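Local coordinates for protein possible adhesin (Caldicellulosiruptor kronotskyensis, PDB 4WA0) that probably mediates attachment of the bacterium to cellulose as a tapirin, this chain being its C-terminal, magnesium-binding beta-helix domain, at residues T20-T25 with T38-A43; C66-I71 with P90-I95; T145-D150 with V168-S173. All blocks are in the same frame, centred on the assembly; numbering follows the deposited sequence. Where two conformers were deposited one is given.

The three contacts follow one another along the chain and along the axis of the beta-helix, each joining neighbouring coils. Interactions 1 and 2 have centres about 10 Å apart and touch: Asn70 N bonds to Ala43 O and Arg67 NE to Gly42 O, so residues 38-43 are stacked in turn on residues 66-71. Both feed the parallel sheet that holds strands 24-27, 44-47, 69-73 and 93-97. Interaction 3, centred about 29 Å from interaction 1 and 22 Å from interaction 2, pairs strands 145-149 and 166-170 in the sheet that also contains strand 37-39. Together they sample coil-to-coil stacking along the helix, away from the magnesium site.

Interaction 1 (T20-T25 with T38-A43); sequences TNKNLT and TIDGGA
Lys22 and Asp40 face each other where the turn after strand 17-19 stacks on the equivalent turn after strand 37-39, on successive coils of the beta-helix. The lysine can be followed outward from the backbone. Its CB lies 3.6 Å from Gly41 O. CG, anti to the carbonyl carbon (chi1 -66°), rests against the Asp40 carboxylate, 3.4 Å from OD2. CD stays 4.0 Å from Asp40 OD2, CE passes near both carboxylate oxygens, and a bend at chi4 (-70°) turns NZ back to form a salt bridge with Asp40 OD1 at 2.9 Å. NZ arrives on the syn side of that oxygen, 35° out of the carboxylate plane, while the N-H of Gly41 reaches it on the anti side and from the same face. Two donors thus grip OD1, an arrangement consistent with an ionised carboxylate. NZ also forms a salt bridge with Asp61, outside the two segments.

Beside this pair, Thr20 N donates to Thr38 O at 2.9 Å. The next bond uses a side chain: Asp40 N donates to Thr20 OG1, also at 2.9 Å, and the threonine hydroxyl takes the place that its own carbonyl would hold in a regular parallel pair. Thr20 O instead accepts from a water that also donates to Thr38 O. Further along, Asn23 N binds Gly41 O at 3.0 Å, and Asn23 OD1 stands over the bare CA of Gly42.

Two neighbouring strands cover the apolar side chains: Leu24 and Ile39 both touch Phe45 of strand 44-47, and Leu24 also meets Leu333 of strand 333-337. Asn23 ND2 donates to Arg65 O and Tyr330 O, tying the turn to two further loops.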
loop_
_atom_site.group_PDB
_atom_site.type_symbol
_atom_site.label_atom_id
_atom_site.label_comp_id
_atom_site.label_asym_id
_atom_site.label_seq_id
_atom_site.Cartn_x
_atom_site.Cartn_y
_atom_site.Cartn_z
ATOM N N THR A 20 5.097 -8.287 -1.446
ATOM C CA THR A 20 5.985 -7.593 -2.360
ATOM C C THR A 20 7.456 -8.078 -2.287
ATOM O O THR A 20 7.895 -8.801 -1.391
ATOM C CB THR A 20 5.955 -6.066 -2.233
ATOM O OG1 THR A 20 6.633 -5.685 -1.054
ATOM C CG2 THR A 20 4.576 -5.571 -2.106
ATOM N N ASN A 21 8.202 -7.687 -3.313
ATOM C CA ASN A 21 9.608 -7.929 -3.326
ATOM C C ASN A 21 10.333 -6.769 -2.639
ATOM O O ASN A 21 9.736 -5.724 -2.353
ATOM C CB ASN A 21 10.118 -8.076 -4.769
ATOM C CG ASN A 21 9.834 -6.880 -5.667
ATOM O OD1 ASN A 21 8.753 -6.315 -5.654
ATOM N ND2 ASN A 21 10.767 -6.571 -6.548
ATOM N N LYS A 22 11.619 -6.981 -2.294
ATOM C CA LYS A 22 12.455 -5.856 -1.809
ATOM C C LYS A 22 12.799 -4.832 -2.874
ATOM O O LYS A 22 12.839 -5.105 -4.100
ATOM C CB LYS A 22 13.742 -6.447 -1.278
ATOM C CG LYS A 22 13.445 -7.304 -0.016
ATOM C CD LYS A 22 14.648 -8.051 0.425
ATOM C CE LYS A 22 14.386 -9.137 1.437
ATOM N NZ LYS A 22 14.011 -8.707 2.780
ATOM N N ASN A 23 12.971 -3.603 -2.469
ATOM C CA ASN A 23 13.378 -2.509 -3.416
ATOM C C ASN A 23 12.360 -2.323 -4.549
ATOM O O ASN A 23 12.687 -2.246 -5.712
ATOM C CB ASN A 23 14.758 -2.807 -3.923
ATOM C CG ASN A 23 15.851 -2.653 -2.821
ATOM O OD1 ASN A 23 15.681 -1.997 -1.761
ATOM N ND2 ASN A 23 16.964 -3.258 -3.063
ATOM N N LEU A 24 11.100 -2.333 -4.184
ATOM C CA LEU A 24 10.005 -2.103 -5.104
ATOM C C LEU A 24 9.743 -0.616 -5.146
ATOM O O LEU A 24 9.488 -0.010 -4.083
ATOM C CB LEU A 24 8.746 -2.854 -4.620
ATOM C CG LEU A 24 7.423 -2.571 -5.374
ATOM C CD1 LEU A 24 7.511 -2.998 -6.834
ATOM C CD2 LEU A 24 6.191 -3.243 -4.797
ATOM N N THR A 25 9.733 -0.028 -6.364
ATOM C CA THR A 25 9.415 1.364 -6.574
ATOM C C THR A 25 8.154 1.439 -7.423
ATOM O O THR A 25 8.065 0.764 -8.486
ATOM C CB THR A 25 10.542 2.130 -7.291
ATOM O OG1 THR A 25 11.782 1.981 -6.614
ATOM C CG2 THR A 25 10.198 3.599 -7.452
ATOM N N THR A 38 1.920 -7.675 2.762
ATOM C CA THR A 38 3.214 -7.658 3.355
ATOM C C THR A 38 4.159 -6.970 2.412
ATOM O O THR A 38 4.422 -7.425 1.280
ATOM C CB THR A 38 3.687 -9.063 3.689
ATOM O OG1 THR A 38 2.720 -9.654 4.606
ATOM C CG2 THR A 38 4.986 -8.958 4.353
ATOM N N ILE A 39 4.576 -5.811 2.884
ATOM C CA ILE A 39 5.487 -4.932 2.119
ATOM C C ILE A 39 6.902 -5.192 2.592
ATOM O O ILE A 39 7.300 -4.853 3.756
ATOM C CB ILE A 39 5.108 -3.459 2.297
ATOM C CG1 ILE A 39 3.676 -3.199 1.798
ATOM C CG2 ILE A 39 6.114 -2.569 1.549
ATOM C CD1 ILE A 39 3.183 -1.748 1.940
ATOM N N ASP A 40 7.698 -5.732 1.676
ATOM C CA ASP A 40 9.099 -6.014 2.035
ATOM C C ASP A 40 9.946 -4.751 1.982
ATOM O O ASP A 40 9.560 -3.683 1.436
ATOM C CB ASP A 40 9.714 -7.130 1.151
ATOM C CG ASP A 40 10.692 -8.024 1.962
ATOM O OD1 ASP A 40 11.316 -7.619 3.085
ATOM O OD2 ASP A 40 10.902 -9.137 1.404
ATOM N N GLY A 41 11.121 -4.865 2.610
ATOM C CA GLY A 41 11.963 -3.676 2.800
ATOM C C GLY A 41 12.329 -2.920 1.550
ATOM O O GLY A 41 12.598 -3.516 0.514
ATOM N N GLY A 42 12.455 -1.607 1.702
ATOM C CA GLY A 42 12.835 -0.779 0.614
ATOM C C GLY A 42 11.760 -0.350 -0.359
ATOM O O GLY A 42 12.073 0.048 -1.485
ATOM N N ALA A 43 10.535 -0.380 0.080
ATOM C CA ALA A 43 9.378 0.092 -0.718
ATOM C C ALA A 43 9.438 1.601 -0.835
ATOM O O ALA A 43 9.416 2.294 0.153
ATOM C CB ALA A 43 8.078 -0.355 -0.105
HETATM O O HOH W 1 6.753 -9.462 1.176
HETATM O O HOH W 2 9.899 -3.115 -1.353
#

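Interaction 2 (C66-I71 with P90-I95); sequences CRDNNI and PRSTNI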
loop_
_atom_site.group_PDB
_atom_site.type_symbol
_atom_site.label_atom_id
_atom_site.label_comp_id
_atom_site.label_asym_id
_atom_site.label_seq_id
_atom_site.Cartn_x
_atom_site.Cartn_y
_atom_site.Cartn_z
ATOM N N CYS A 66 19.645 -2.821 0.420
ATOM C CA CYS A 66 18.276 -2.372 0.667
ATOM C C CYS A 66 18.305 -0.881 0.977
ATOM O O CYS A 66 19.288 -0.165 0.704
ATOM C CB CYS A 66 17.613 -3.187 1.757
ATOM S SG CYS A 66 15.759 -3.207 1.602
ATOM N N ARG A 67 17.241 -0.399 1.578
ATOM C CA ARG A 67 17.035 1.058 1.721
ATOM C C ARG A 67 15.820 1.267 2.602
ATOM O O ARG A 67 15.213 0.326 3.104
ATOM C CB ARG A 67 16.861 1.752 0.386
ATOM C CG ARG A 67 15.584 1.369 -0.343
ATOM C CD ARG A 67 15.613 1.746 -1.842
ATOM N NE ARG A 67 14.374 1.318 -2.426
ATOM C CZ ARG A 67 14.022 1.463 -3.675
ATOM N NH1 ARG A 67 14.870 2.034 -4.522
ATOM N NH2 ARG A 67 12.845 1.067 -4.084
ATOM N N ASP A 68 15.490 2.522 2.833
ATOM C CA ASP A 68 14.379 2.877 3.739
ATOM C C ASP A 68 13.085 2.702 2.931
ATOM O O ASP A 68 13.129 2.654 1.718
ATOM C CB ASP A 68 14.472 4.330 4.195
ATOM C CG ASP A 68 15.647 4.602 5.173
ATOM O OD1 ASP A 68 16.010 3.726 5.961
ATOM O OD2 ASP A 68 16.165 5.748 5.147
ATOM N N ASN A 69 11.964 2.651 3.640
ATOM C CA ASN A 69 10.649 2.682 3.009
ATOM C C ASN A 69 10.247 4.117 2.962
ATOM O O ASN A 69 10.339 4.846 3.989
ATOM C CB ASN A 69 9.680 1.896 3.853
ATOM C CG ASN A 69 10.068 0.447 3.990
ATOM O OD1 ASN A 69 10.297 -0.270 3.009
ATOM N ND2 ASN A 69 10.197 -0.006 5.259
ATOM N N ASN A 70 9.716 4.502 1.831
ATOM C CA ASN A 70 9.211 5.865 1.649
ATOM C C ASN A 70 7.899 5.790 0.854
ATOM O O ASN A 70 7.876 5.688 -0.372
ATOM C CB ASN A 70 10.266 6.630 0.904
ATOM C CG ASN A 70 9.988 8.105 0.838
ATOM O OD1 ASN A 70 9.212 8.607 1.616
ATOM N ND2 ASN A 70 10.774 8.825 0.008
ATOM N N ILE A 71 6.791 5.833 1.592
ATOM C CA ILE A 71 5.485 5.463 1.068
ATOM C C ILE A 71 4.671 6.729 1.083
ATOM O O ILE A 71 4.393 7.254 2.158
ATOM C CB ILE A 71 4.875 4.313 1.879
ATOM C CG1 ILE A 71 5.704 3.025 1.650
ATOM C CG2 ILE A 71 3.419 4.147 1.547
ATOM C CD1 ILE A 71 5.400 1.949 2.604
ATOM N N PRO A 90 19.269 0.336 11.213
ATOM C CA PRO A 90 18.975 1.738 11.483
ATOM C C PRO A 90 17.972 2.275 10.420
ATOM O O PRO A 90 17.937 3.479 10.096
ATOM C CB PRO A 90 20.317 2.386 11.178
ATOM C CG PRO A 90 20.798 1.647 9.979
ATOM C CD PRO A 90 20.409 0.223 10.280
ATOM N N ARG A 91 17.079 1.433 9.978
ATOM C CA ARG A 91 16.230 1.788 8.886
ATOM C C ARG A 91 15.070 2.688 9.310
ATOM O O ARG A 91 14.670 2.725 10.472
ATOM C CB ARG A 91 15.686 0.518 8.188
ATOM C CG ARG A 91 16.682 -0.287 7.449
ATOM C CD ARG A 91 17.238 0.531 6.294
ATOM N NE ARG A 91 18.160 -0.234 5.466
ATOM C CZ ARG A 91 19.192 0.280 4.854
ATOM N NH1 ARG A 91 19.474 1.573 5.033
ATOM N NH2 ARG A 91 19.929 -0.487 4.067
ATOM N N SER A 92 14.509 3.401 8.330
ATOM C CA SER A 92 13.326 4.202 8.555
ATOM C C SER A 92 12.162 3.721 7.695
ATOM O O SER A 92 12.357 3.180 6.594
ATOM C CB SER A 92 13.595 5.685 8.248
ATOM O OG SER A 92 14.485 6.236 9.206
ATOM N N THR A 93 10.965 3.915 8.226
ATOM C CA THR A 93 9.700 3.720 7.502
ATOM C C THR A 93 8.948 5.017 7.494
ATOM O O THR A 93 8.404 5.448 8.509
ATOM C CB THR A 93 8.859 2.596 8.109
ATOM O OG1 THR A 93 9.522 1.368 7.850
ATOM C CG2 THR A 93 7.479 2.461 7.418
ATOM N N ASN A 94 8.970 5.710 6.370
ATOM C CA ASN A 94 8.287 6.988 6.275
ATOM C C ASN A 94 6.988 6.843 5.491
ATOM O O ASN A 94 7.000 6.213 4.421
ATOM C CB ASN A 94 9.157 7.945 5.554
ATOM C CG ASN A 94 10.510 8.056 6.254
ATOM O OD1 ASN A 94 10.555 8.381 7.419
ATOM N ND2 ASN A 94 11.585 7.711 5.560
ATOM N N ILE A 95 5.907 7.357 6.024
ATOM C CA ILE A 95 4.577 7.170 5.418
ATOM C C ILE A 95 3.928 8.514 5.434
ATOM O O ILE A 95 3.794 9.086 6.501
ATOM C CB ILE A 95 3.680 6.175 6.120
ATOM C CG1 ILE A 95 4.366 4.807 6.307
ATOM C CG2 ILE A 95 2.413 6.019 5.359
ATOM C CD1 ILE A 95 3.525 3.753 6.954
HETATM O O HOH W 3 18.637 3.595 6.888
#
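Residues Asn69-Ile71 run parallel to Thr93-Ile95, with strand axes 4.8 Å apart and only 5° between their directions. This is the coil-to-coil stacking of a parallel beta-helix, in which each residue sits beside its counterpart one turn later. Asn69 N donates to Ser92 O at 3.0 Å, Asn94 N returns a bond to Asn69 O at 2.9 Å, and Ile71 N continues the pattern to Asn94 O.

On the face carrying Asn69, Thr93, Ile71 and Ile95, the first two side chains lie side by side and point the same way. Asn69 ND2 donates to Thr93 OG1 at 3.0 Å, with the oxygen in the plane of the amide. Neither group relies on this bond alone: Asn69 OD1 accepts from Ala43 N, its ND2 also binds Asn59 O, and Thr93 OG1 receives Gln60 NE2. These buried polar atoms therefore link several coils. Ile71 CG2 and Ile95 CG2 follow at 4.4 Å, both isoleucines leaning on Ile58 of strand 56-58. On the other face Asn94 reaches on to the next coil, where its OD1 accepts from Ser113 N.

Ahead of the strands, Asp68 OD1 receives Ser92 N at 2.8 Å from well above the carboxylate plane. The Arg91 chain bends at chi2 (-64°), which sets CD 3.4 Å from Asp68 OD1. Carboxylate and guanidinium stand almost perpendicular, at 86°, and make no direct salt bridge. The guanidinium is anchored instead by Asp61 O at NE and Asp63 O at NH2, with Arg67 N over one face. A water in the guanidinium plane accepts from Arg91 NH1 at 2.9 Å and donates to Asp68 OD1.

Interaction 3 (T145-D150 with V168-S173); sequences TLEVID and VVRNGS
Ile149 and Arg170 lie side by side and point the same way, and both place their gamma carbon, CG1 and CG, between the backbone N and the carbonyl carbon (chi1 71° and 58°). Ile149 CG2 packs 3.6 Å from Arg170 CG. The arginine runs extended from CG to NE, then turns at chi4 (78°) to lay its guanidinium over Ile149, whose CG2 sits beneath the centre of one face. In the guanidinium plane, NH1 donates to Asn171 OD1 at 2.8 Å. Glu147, fully extended with CG anti to the backbone N, brings OE2 3.7 Å from Arg170 NH2; the oxygen stands well out of the guanidinium plane and no N-H points at it, so this long salt bridge is one of charge alone.

Beneath these groups are two adjoining parallel beta-helix strands, joined by Val168 N to Leu146 O at 3.0 Å and by Val148 N to Val168 O at 2.8 Å. Val148 and Val169 pack together on the opposite face from Glu147 and Ile149. Past the strands, Asp150 and Asn171 both adopt left-handed backbone angles, and Asp150 OD1 rests 3.3 Å from Asn171 CB. Ser173 presses CB against Val148 O, and its OG is hydrogen-bonded to Gly151 N.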
loop_
_atom_site.group_PDB
_atom_site.type_symbol
_atom_site.label_atom_id
_atom_site.label_comp_id
_atom_site.label_asym_id
_atom_site.label_seq_id
_atom_site.Cartn_x
_atom_site.Cartn_y
_atom_site.Cartn_z
ATOM N N THR A 145 -6.831 3.474 22.729
ATOM C CA THR A 145 -5.801 4.193 23.356
ATOM C C THR A 145 -4.783 4.656 22.313
ATOM O O THR A 145 -4.418 3.878 21.434
ATOM C CB THR A 145 -5.074 3.327 24.428
ATOM O OG1 THR A 145 -6.037 2.832 25.407
ATOM C CG2 THR A 145 -3.888 4.060 25.085
ATOM N N LEU A 146 -4.301 5.856 22.477
ATOM C CA LEU A 146 -3.115 6.394 21.804
ATOM C C LEU A 146 -1.972 6.197 22.821
ATOM O O LEU A 146 -1.931 6.846 23.858
ATOM C CB LEU A 146 -3.312 7.846 21.423
ATOM C CG LEU A 146 -2.084 8.570 20.831
ATOM C CD1 LEU A 146 -1.537 7.849 19.620
ATOM C CD2 LEU A 146 -2.343 10.074 20.524
ATOM N N GLU A 147 -1.050 5.294 22.515
ATOM C CA GLU A 147 0.060 4.904 23.399
ATOM C C GLU A 147 1.328 5.341 22.696
ATOM O O GLU A 147 1.615 4.910 21.559
ATOM C CB GLU A 147 0.061 3.371 23.587
ATOM C CG GLU A 147 1.179 2.977 24.500
ATOM C CD GLU A 147 1.187 1.499 24.860
ATOM O OE1 GLU A 147 0.327 0.749 24.332
ATOM O OE2 GLU A 147 2.092 1.131 25.646
ATOM N N VAL A 148 2.118 6.156 23.355
ATOM C CA VAL A 148 3.326 6.757 22.796
ATOM C C VAL A 148 4.482 6.519 23.759
ATOM O O VAL A 148 4.534 7.145 24.834
ATOM C CB VAL A 148 3.142 8.274 22.531
ATOM C CG1 VAL A 148 4.283 8.877 21.723
ATOM C CG2 VAL A 148 1.801 8.630 21.850
ATOM N N ILE A 149 5.345 5.574 23.443
ATOM C CA ILE A 149 6.352 5.080 24.418
ATOM C C ILE A 149 7.762 4.936 23.833
ATOM O O ILE A 149 7.957 4.827 22.599
ATOM C CB ILE A 149 5.906 3.765 25.118
ATOM C CG1 ILE A 149 5.915 2.534 24.206
ATOM C CG2 ILE A 149 4.512 3.973 25.767
ATOM C CD1 ILE A 149 5.700 1.249 24.913
ATOM N N ASP A 150 8.719 4.825 24.752
ATOM C CA ASP A 150 10.046 4.359 24.421
ATOM C C ASP A 150 10.729 5.278 23.408
ATOM O O ASP A 150 11.611 4.831 22.615
ATOM C CB ASP A 150 10.019 2.899 23.944
ATOM C CG ASP A 150 9.515 1.928 24.991
ATOM O OD1 ASP A 150 9.438 2.239 26.224
ATOM O OD2 ASP A 150 9.179 0.784 24.617
ATOM N N VAL A 168 -1.586 7.319 26.765
ATOM C CA VAL A 168 -0.501 6.917 27.587
ATOM C C VAL A 168 0.761 7.401 26.917
ATOM O O VAL A 168 1.002 7.068 25.706
ATOM C CB VAL A 168 -0.476 5.384 27.753
ATOM C CG1 VAL A 168 0.787 4.938 28.417
ATOM C CG2 VAL A 168 -1.725 4.860 28.484
ATOM N N VAL A 169 1.577 8.136 27.654
ATOM C CA VAL A 169 2.866 8.600 27.149
ATOM C C VAL A 169 3.923 8.380 28.252
ATOM O O VAL A 169 3.777 8.867 29.395
ATOM C CB VAL A 169 2.842 10.118 26.783
ATOM C CG1 VAL A 169 4.201 10.574 26.258
ATOM C CG2 VAL A 169 1.735 10.465 25.797
ATOM N N ARG A 170 4.971 7.641 27.935
ATOM C CA ARG A 170 5.979 7.288 28.946
ATOM C C ARG A 170 7.282 6.921 28.318
ATOM O O ARG A 170 7.357 6.730 27.140
ATOM C CB ARG A 170 5.456 6.135 29.831
ATOM C CG ARG A 170 5.070 4.885 29.156
ATOM C CD ARG A 170 4.819 3.793 30.201
ATOM N NE ARG A 170 4.312 2.592 29.620
ATOM C CZ ARG A 170 5.037 1.698 28.965
ATOM N NH1 ARG A 170 6.370 1.818 28.857
ATOM N NH2 ARG A 170 4.423 0.655 28.455
ATOM N N ASN A 171 8.319 6.734 29.139
ATOM C CA ASN A 171 9.572 6.275 28.703
ATOM C C ASN A 171 10.245 7.175 27.659
ATOM O O ASN A 171 10.660 6.724 26.588
ATOM C CB ASN A 171 9.477 4.836 28.246
ATOM C CG ASN A 171 9.546 3.870 29.378
ATOM O OD1 ASN A 171 8.524 3.364 29.872
ATOM N ND2 ASN A 171 10.766 3.592 29.826
ATOM N N GLY A 172 10.348 8.466 27.985
ATOM C CA GLY A 172 11.079 9.391 27.140
ATOM C C GLY A 172 10.375 9.834 25.872
ATOM O O GLY A 172 11.012 10.170 24.928
ATOM N N SER A 173 9.044 9.801 25.897
ATOM C CA SER A 173 8.174 10.114 24.787
ATOM C C SER A 173 7.485 11.408 25.051
ATOM O O SER A 173 7.475 11.929 26.170
ATOM C CB SER A 173 7.202 8.989 24.588
ATOM O OG SER A 173 7.882 7.897 24.005
#